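Local coordinates for protein probable glycosidase crf1 (Neosartorya fumigata, PDB 6IBU) that cuts chitin and transfers the released chains to 1,6-beta-glucan or to other chitin, cross-linking polysaccharides of the fungal cell wall, at residues G189-P194 with T205-G210; E228-S233 with Q240-D245. All blocks are in the same frame, centred on the assembly; numbering follows the deposited sequence.

Overall arrangement
Both contacts are partly buried. Their centres lie on opposite sides of the centre of the chain, each about 22 Å from it. The two centres are about 41 Å apart, and their nearest atoms about 26 Å, so they do not touch. Along the chain, contact 1 closes before contact 2 opens, and they share no elements. Contact 1 joins the two loops flanking helix 195-201 of the GH16 fold, near the chitin-binding residues Trp186 and Thr197. One backbone bond, a water bridge and a tyrosine carry it. Contact 2 is the C-terminal hairpin. It buries more surface, through paired strands, aromatic and aliphatic packing and a serine hydrogen-bonded to a backbone carbonyl.

Contact 1: G189-P194 with T205-G210; sequences GDPSNP and TDYSAG
Pro191 CD lies at the edge of the Tyr207 ring, near its plane, 4.3 Å from Tyr207 CE2. One face of that ring carries Thr205 CG2 from the same segment, 3.8 Å above the plane and offset toward the rim. The Asp190 carboxylate is turned 80° against the ring.

Asp190 opens both a type I beta turn, ending at Asn193, and an Asx turn. In the Asx turn, Ser192 N donates to Asp190 OD1 over 2.9 Å, on the anti side of the carboxylate. Gln56 NE2 also donates to this oxygen. Asp190 CG, anti to the backbone N (chi1 -171°), stands 3.4 Å from Tyr207 OH. A water donates to Asp190 OD2 and also hydrogen-bonds to Tyr207 OH at 2.6 Å, bridging the two side chains.

The loops that meet here lead into and out of helix 195-201. That helix carries the chitin-binding Thr197, and the first loop follows strand 179-187, which carries the chitin-binding Arg182 and Trp186. The contact therefore joins the two ends of an excursion beside the substrate site.

Thr205 OG1 packs 3.5 Å from Gly189 CA and hydrogen-bonds to Thr83 O outside the contact. The direct backbone bond runs from Thr205 N to Gly189 O, 2.7 Å long; it is nearly straight at 164°, with the donor above the carbonyl plane.

Contact 2: E228-S233 with Q240-D245; sequences ESYTYS and QSIKFD
Thr231 and Lys243 form an antiparallel hydrogen-bonded pair: Thr231 N donates to Lys243 O (2.9 Å), and Lys243 N to Thr231 O. Tyr232 and Ile242 are the neighbouring non-hydrogen-bonded pair. Together they make the C-terminal beta hairpin. Strand 229-232 is the middle strand of a small three-stranded antiparallel sheet, with strand 14-15 along its other edge.

On the face that bears Tyr232 and Ile242, these two side chains lie side by side. Ile242 CD1 lies over the centre of the Tyr232 ring in a CH-pi contact, 3.7 Å from the centroid and 11° off the ring normal. The other branch, Ile242 CG2, turns to Tyr230 and meets its CB at 3.8 Å.

Tyr230 and Phe244 point the same way and form an offset edge-to-face pair. Their planes are 72° apart, and Tyr230 CE1 sits over one face of Phe244. Phe244 CG stands between its backbone N and carbonyl carbon (chi1 57°), which brings it to 3.9 Å from Tyr230 CD1. Tyr230 OH hydrogen-bonds to Asn225 O and Asn223 ND2.

At the end of the hairpin nearer the connecting loop, Ser233 N and Ser233 OG both donate hydrogen bonds to Ser241 O, each 2.9 Å long, from opposite faces of the carbonyl plane. Ser233 CB packs on Lys243 CG at 3.6 Å.

The hairpin thus joins its strands by backbone bonds and packing on the aromatic rings, without a salt bridge across them. Two hydrogen bonds from Ser233 satisfy the Ser241 carbonyl oxygen just before strand 242-243.

Contact 1: G189-P194 with T205-G210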
ATOM      1  N   GLY A 189      -6.621  10.674  12.305  1.00 21.69           N
ATOM      2  CA  GLY A 189      -7.259  11.423  13.391  1.00 24.77           C
ATOM      3  C   GLY A 189      -7.103  12.931  13.248  1.00 26.88           C
ATOM      4  O   GLY A 189      -7.216  13.612  14.262  1.00 28.79           O
ATOM      5  N   ASP A 190      -6.817  13.438  12.047  1.00 27.65           N
ATOM      6  CA  ASP A 190      -6.875  14.881  11.709  1.00 29.10           C
ATOM      7  C   ASP A 190      -8.269  15.378  12.073  1.00 29.68           C
ATOM      8  O   ASP A 190      -9.247  14.773  11.649  1.00 29.85           O
ATOM      9  CB  ASP A 190      -6.588  15.060  10.219  1.00 32.83           C
ATOM     10  CG  ASP A 190      -6.401  16.491   9.753  1.00 33.16           C
ATOM     11  OD1 ASP A 190      -7.234  17.332  10.146  1.00 30.84           O
ATOM     12  OD2 ASP A 190      -5.455  16.725   8.934  1.00 32.49           O
ATOM     13  N   PRO A 191      -8.417  16.453  12.880  1.00 29.22           N
ATOM     14  CA  PRO A 191      -9.741  16.978  13.224  1.00 30.25           C
ATOM     15  C   PRO A 191     -10.614  17.319  12.004  1.00 31.67           C
ATOM     16  O   PRO A 191     -11.817  17.209  12.070  1.00 30.88           O
ATOM     17  CB  PRO A 191      -9.441  18.255  14.015  1.00 30.08           C
ATOM     18  CG  PRO A 191      -8.036  18.075  14.533  1.00 30.28           C
ATOM     19  CD  PRO A 191      -7.331  17.207  13.515  1.00 29.54           C
ATOM     20  N   SER A 192      -9.980  17.672  10.888  1.00 34.58           N
ATOM     21  CA  SER A 192     -10.672  18.011   9.622  1.00 36.54           C
ATOM     22  C   SER A 192     -11.206  16.756   8.922  1.00 35.92           C
ATOM     23  O   SER A 192     -11.890  16.914   7.910  1.00 43.20           O
ATOM     24  CB  SER A 192      -9.772  18.806   8.723  1.00 37.10           C
ATOM     25  OG  SER A 192      -9.116  17.964   7.793  1.00 42.56           O
ATOM     26  N   ASN A 193     -10.917  15.553   9.405  1.00 35.16           N
ATOM     27  CA  ASN A 193     -11.385  14.315   8.729  1.00 33.46           C
ATOM     28  C   ASN A 193     -12.815  14.016   9.161  1.00 34.31           C
ATOM     29  O   ASN A 193     -13.254  14.459  10.222  1.00 37.11           O
ATOM     30  CB  ASN A 193     -10.475  13.128   9.027  1.00 33.37           C
ATOM     31  CG  ASN A 193      -9.130  13.211   8.343  1.00 34.41           C
ATOM     32  OD1 ASN A 193      -8.903  14.057   7.484  1.00 34.07           O
ATOM     33  ND2 ASN A 193      -8.229  12.324   8.728  1.00 36.50           N
ATOM     34  N   PRO A 194     -13.570  13.216   8.377  1.00 33.65           N
ATOM     35  CA  PRO A 194     -14.870  12.725   8.814  1.00 36.68           C
ATOM     36  C   PRO A 194     -14.748  11.987  10.157  1.00 39.51           C
ATOM     37  O   PRO A 194     -13.750  11.341  10.356  1.00 39.64           O
ATOM     38  CB  PRO A 194     -15.305  11.736   7.718  1.00 35.80           C
ATOM     39  CG  PRO A 194     -14.451  12.073   6.508  1.00 33.78           C
ATOM     40  CD  PRO A 194     -13.193  12.713   7.047  1.00 34.37           C
ATOM     41  N   THR A 205      -5.779  13.020  16.450  1.00 28.80           N
ATOM     42  CA  THR A 205      -4.301  13.090  16.475  1.00 30.61           C
ATOM     43  C   THR A 205      -3.906  14.365  17.204  1.00 30.44           C
ATOM     44  O   THR A 205      -4.504  15.390  16.905  1.00 29.58           O
ATOM     45  CB  THR A 205      -3.700  13.029  15.071  1.00 29.55           C
ATOM     46  OG1 THR A 205      -4.011  11.731  14.581  1.00 30.04           O
ATOM     47  CG2 THR A 205      -2.205  13.261  15.073  1.00 29.02           C
ATOM     48  N   ASP A 206      -2.957  14.253  18.126  1.00 33.02           N
ATOM     49  CA  ASP A 206      -2.359  15.382  18.873  1.00 34.59           C
ATOM     50  C   ASP A 206      -0.958  15.619  18.297  1.00 31.03           C
ATOM     51  O   ASP A 206      -0.021  14.964  18.770  1.00 26.30           O
ATOM     52  CB  ASP A 206      -2.318  15.077  20.373  1.00 38.93           C
ATOM     53  CG  ASP A 206      -1.780  16.229  21.208  1.00 44.05           C
ATOM     54  OD1 ASP A 206      -2.158  17.383  20.897  1.00 42.90           O
ATOM     55  OD2 ASP A 206      -1.008  15.967  22.166  1.00 48.12           O
ATOM     56  N   TYR A 207      -0.835  16.508  17.310  1.00 30.13           N
ATOM     57  CA  TYR A 207       0.428  16.748  16.565  1.00 30.88           C
ATOM     58  C   TYR A 207       1.537  17.222  17.493  1.00 31.47           C
ATOM     59  O   TYR A 207       2.688  16.821  17.300  1.00 30.97           O
ATOM     60  CB  TYR A 207       0.214  17.773  15.464  1.00 29.78           C
ATOM     61  CG  TYR A 207      -0.794  17.312  14.455  1.00 27.95           C
ATOM     62  CD1 TYR A 207      -0.454  16.405  13.473  1.00 27.19           C
ATOM     63  CD2 TYR A 207      -2.088  17.783  14.500  1.00 28.58           C
ATOM     64  CE1 TYR A 207      -1.385  15.987  12.537  1.00 27.85           C
ATOM     65  CE2 TYR A 207      -3.032  17.378  13.576  1.00 28.68           C
ATOM     66  CZ  TYR A 207      -2.678  16.464  12.606  1.00 27.18           C
ATOM     67  OH  TYR A 207      -3.625  16.083  11.714  1.00 30.09           O
ATOM     68  N   SER A 208       1.195  18.035  18.487  1.00 33.26           N
ATOM     69  CA  SER A 208       2.181  18.633  19.417  1.00 35.86           C
ATOM     70  C   SER A 208       2.851  17.529  20.254  1.00 37.20           C
ATOM     71  O   SER A 208       4.034  17.700  20.599  1.00 35.44           O
ATOM     72  CB  SER A 208       1.519  19.714  20.236  1.00 40.99           C
ATOM     73  OG  SER A 208       0.100  19.534  20.308  1.00 43.83           O
ATOM     74  N   ALA A 209       2.157  16.407  20.515  1.00 37.75           N
ATOM     75  CA  ALA A 209       2.689  15.268  21.303  1.00 35.84           C
ATOM     76  C   ALA A 209       3.553  14.379  20.406  1.00 35.22           C
ATOM     77  O   ALA A 209       4.097  13.368  20.908  1.00 34.58           O
ATOM     78  CB  ALA A 209       1.554  14.492  21.920  1.00 37.28           C
ATOM     79  N   GLY A 210       3.710  14.768  19.136  1.00 34.08           N
ATOM     80  CA  GLY A 210       4.535  14.074  18.137  1.00 35.09           C
ATOM     81  C   GLY A 210       6.038  14.321  18.328  1.00 37.44           C
ATOM     82  O   GLY A 210       6.510  14.564  19.439  1.00 36.11           O
TER
HETATM   83  O   HOH W   1      -3.061  15.969   9.142  1.00 30.94           O

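Contact 2: E228-S233 with Q240-D245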
ATOM      1  N   GLU A 228       7.953  -3.346 -20.113  1.00 28.28           N
ATOM      2  CA  GLU A 228       8.336  -1.918 -20.188  1.00 31.42           C
ATOM      3  C   GLU A 228       7.089  -1.081 -19.894  1.00 28.35           C
ATOM      4  O   GLU A 228       7.244   0.035 -19.384  1.00 28.30           O
ATOM      5  CB  GLU A 228       8.995  -1.604 -21.533  1.00 36.28           C
ATOM      6  CG  GLU A 228      10.458  -2.039 -21.598  1.00 44.21           C
ATOM      7  CD  GLU A 228      11.125  -1.943 -22.969  1.00 52.97           C
ATOM      8  OE1 GLU A 228      10.840  -0.963 -23.696  1.00 60.27           O
ATOM      9  OE2 GLU A 228      11.933  -2.850 -23.319  1.00 60.59           O
ATOM     10  N   SER A 229       5.896  -1.604 -20.185  1.00 26.84           N
ATOM     11  CA  SER A 229       4.625  -0.877 -19.954  1.00 27.06           C
ATOM     12  C   SER A 229       3.399  -1.796 -20.055  1.00 24.50           C
ATOM     13  O   SER A 229       3.495  -2.902 -20.579  1.00 22.81           O
ATOM     14  CB  SER A 229       4.503   0.261 -20.912  1.00 28.35           C
ATOM     15  OG  SER A 229       4.048  -0.210 -22.170  1.00 29.63           O
ATOM     16  N   TYR A 230       2.279  -1.322 -19.523  1.00 24.06           N
ATOM     17  CA  TYR A 230       0.981  -2.024 -19.518  1.00 22.59           C
ATOM     18  C   TYR A 230      -0.066  -1.094 -20.101  1.00 22.46           C
ATOM     19  O   TYR A 230      -0.080   0.077 -19.746  1.00 22.55           O
ATOM     20  CB  TYR A 230       0.563  -2.438 -18.113  1.00 21.56           C
ATOM     21  CG  TYR A 230       1.562  -3.308 -17.395  1.00 20.88           C
ATOM     22  CD1 TYR A 230       1.753  -4.629 -17.748  1.00 19.20           C
ATOM     23  CD2 TYR A 230       2.328  -2.780 -16.364  1.00 20.60           C
ATOM     24  CE1 TYR A 230       2.664  -5.410 -17.075  1.00 20.66           C
ATOM     25  CE2 TYR A 230       3.240  -3.549 -15.674  1.00 20.48           C
ATOM     26  CZ  TYR A 230       3.395  -4.871 -16.029  1.00 21.09           C
ATOM     27  OH  TYR A 230       4.303  -5.619 -15.353  1.00 22.90           O
ATOM     28  N   THR A 231      -0.926  -1.639 -20.946  1.00 22.69           N
ATOM     29  CA  THR A 231      -2.035  -0.906 -21.588  1.00 24.62           C
ATOM     30  C   THR A 231      -3.332  -1.604 -21.209  1.00 24.06           C
ATOM     31  O   THR A 231      -3.381  -2.814 -21.349  1.00 23.05           O
ATOM     32  CB  THR A 231      -1.848  -0.877 -23.114  1.00 27.49           C
ATOM     33  OG1 THR A 231      -0.639  -0.162 -23.382  1.00 29.89           O
ATOM     34  CG2 THR A 231      -3.026  -0.257 -23.843  1.00 26.94           C
ATOM     35  N   TYR A 232      -4.340  -0.862 -20.772  1.00 24.63           N
ATOM     36  CA  TYR A 232      -5.716  -1.383 -20.605  1.00 27.49           C
ATOM     37  C   TYR A 232      -6.383  -1.347 -21.981  1.00 29.03           C
ATOM     38  O   TYR A 232      -6.676  -0.252 -22.461  1.00 32.22           O
ATOM     39  CB  TYR A 232      -6.490  -0.528 -19.605  1.00 27.58           C
ATOM     40  CG  TYR A 232      -6.078  -0.603 -18.158  1.00 27.09           C
ATOM     41  CD1 TYR A 232      -4.871  -0.093 -17.709  1.00 27.87           C
ATOM     42  CD2 TYR A 232      -6.953  -1.101 -17.212  1.00 28.34           C
ATOM     43  CE1 TYR A 232      -4.531  -0.109 -16.366  1.00 26.51           C
ATOM     44  CE2 TYR A 232      -6.637  -1.117 -15.860  1.00 28.24           C
ATOM     45  CZ  TYR A 232      -5.417  -0.620 -15.438  1.00 26.65           C
ATOM     46  OH  TYR A 232      -5.091  -0.610 -14.114  1.00 24.30           O
ATOM     47  N   SER A 233      -6.552  -2.491 -22.631  1.00 31.96           N
ATOM     48  CA  SER A 233      -7.057  -2.570 -24.029  1.00 35.91           C
ATOM     49  C   SER A 233      -8.576  -2.353 -24.085  1.00 38.68           C
ATOM     50  O   SER A 233      -9.072  -2.115 -25.191  1.00 42.85           O
ATOM     51  CB  SER A 233      -6.652  -3.865 -24.701  1.00 35.82           C
ATOM     52  OG  SER A 233      -7.382  -4.954 -24.187  1.00 37.42           O
ATOM     53  N   GLN A 240      -7.231  -9.884 -18.129  1.00 22.99           N
ATOM     54  CA  GLN A 240      -7.230 -10.352 -19.538  1.00 21.51           C
ATOM     55  C   GLN A 240      -7.150  -9.153 -20.475  1.00 20.54           C
ATOM     56  O   GLN A 240      -6.601  -9.326 -21.554  1.00 23.77           O
ATOM     57  CB  GLN A 240      -8.456 -11.207 -19.842  1.00 20.78           C
ATOM     58  CG  GLN A 240      -8.456 -12.556 -19.116  1.00 20.17           C
ATOM     59  CD  GLN A 240      -9.229 -12.529 -17.819  1.00 20.08           C
ATOM     60  OE1 GLN A 240      -9.278 -11.517 -17.127  1.00 20.28           O
ATOM     61  NE2 GLN A 240      -9.841 -13.655 -17.472  1.00 19.51           N
ATOM     62  N   SER A 241      -7.602  -7.977 -20.052  1.00 19.61           N
ATOM     63  CA  SER A 241      -7.576  -6.757 -20.891  1.00 19.10           C
ATOM     64  C   SER A 241      -6.180  -6.120 -20.892  1.00 21.10           C
ATOM     65  O   SER A 241      -5.976  -5.210 -21.708  1.00 21.65           O
ATOM     66  CB  SER A 241      -8.625  -5.775 -20.460  1.00 19.00           C
ATOM     67  OG  SER A 241      -8.271  -5.121 -19.254  1.00 17.80           O
ATOM     68  N   ILE A 242      -5.228  -6.571 -20.069  1.00 21.46           N
ATOM     69  CA  ILE A 242      -3.920  -5.858 -19.937  1.00 21.88           C
ATOM     70  C   ILE A 242      -2.970  -6.346 -21.037  1.00 23.30           C
ATOM     71  O   ILE A 242      -2.636  -7.515 -21.051  1.00 22.49           O
ATOM     72  CB  ILE A 242      -3.319  -6.008 -18.527  1.00 20.87           C
ATOM     73  CG1 ILE A 242      -4.269  -5.539 -17.422  1.00 20.69           C
ATOM     74  CG2 ILE A 242      -1.982  -5.307 -18.430  1.00 21.41           C
ATOM     75  CD1 ILE A 242      -4.777  -4.134 -17.583  1.00 19.97           C
ATOM     76  N   LYS A 243      -2.559  -5.444 -21.922  1.00 26.44           N
ATOM     77  CA  LYS A 243      -1.602  -5.713 -23.021  1.00 31.00           C
ATOM     78  C   LYS A 243      -0.197  -5.293 -22.587  1.00 29.66           C
ATOM     79  O   LYS A 243      -0.058  -4.229 -21.955  1.00 26.11           O
ATOM     80  CB  LYS A 243      -2.003  -4.954 -24.295  1.00 37.34           C
ATOM     81  CG  LYS A 243      -3.356  -5.334 -24.885  1.00 46.62           C
ATOM     82  CD  LYS A 243      -3.597  -6.848 -25.035  1.00 56.53           C
ATOM     83  CE  LYS A 243      -4.487  -7.203 -26.215  1.00 60.34           C
ATOM     84  NZ  LYS A 243      -5.143  -8.518 -26.029  1.00 61.65           N
ATOM     85  N   PHE A 244       0.800  -6.107 -22.933  1.00 30.58           N
ATOM     86  CA  PHE A 244       2.234  -5.793 -22.734  1.00 33.17           C
ATOM     87  C   PHE A 244       3.114  -6.699 -23.603  1.00 38.71           C
ATOM     88  O   PHE A 244       2.718  -7.838 -23.927  1.00 35.78           O
ATOM     89  CB  PHE A 244       2.576  -5.909 -21.250  1.00 30.94           C
ATOM     90  CG  PHE A 244       2.276  -7.249 -20.641  1.00 28.79           C
ATOM     91  CD1 PHE A 244       1.008  -7.531 -20.171  1.00 28.83           C
ATOM     92  CD2 PHE A 244       3.259  -8.219 -20.531  1.00 29.26           C
ATOM     93  CE1 PHE A 244       0.722  -8.770 -19.622  1.00 28.91           C
ATOM     94  CE2 PHE A 244       2.972  -9.449 -19.963  1.00 30.88           C
ATOM     95  CZ  PHE A 244       1.702  -9.722 -19.515  1.00 29.25           C
ATOM     96  N   ASP A 245       4.290  -6.178 -23.970  1.00 49.70           N
ATOM     97  CA  ASP A 245       5.307  -6.847 -24.824  1.00 60.20           C
ATOM     98  C   ASP A 245       6.238  -7.667 -23.915  1.00 55.90           C
ATOM     99  O   ASP A 245       5.784  -8.679 -23.390  1.00 48.37           O
ATOM    100  CB  ASP A 245       6.023  -5.805 -25.701  1.00 68.98           C
ATOM    101  CG  ASP A 245       7.344  -6.257 -26.299  1.00 74.09           C
ATOM    102  OD1 ASP A 245       7.485  -7.475 -26.576  1.00 69.75           O
ATOM    103  OD2 ASP A 245       8.226  -5.379 -26.483  1.00 74.39           O
TER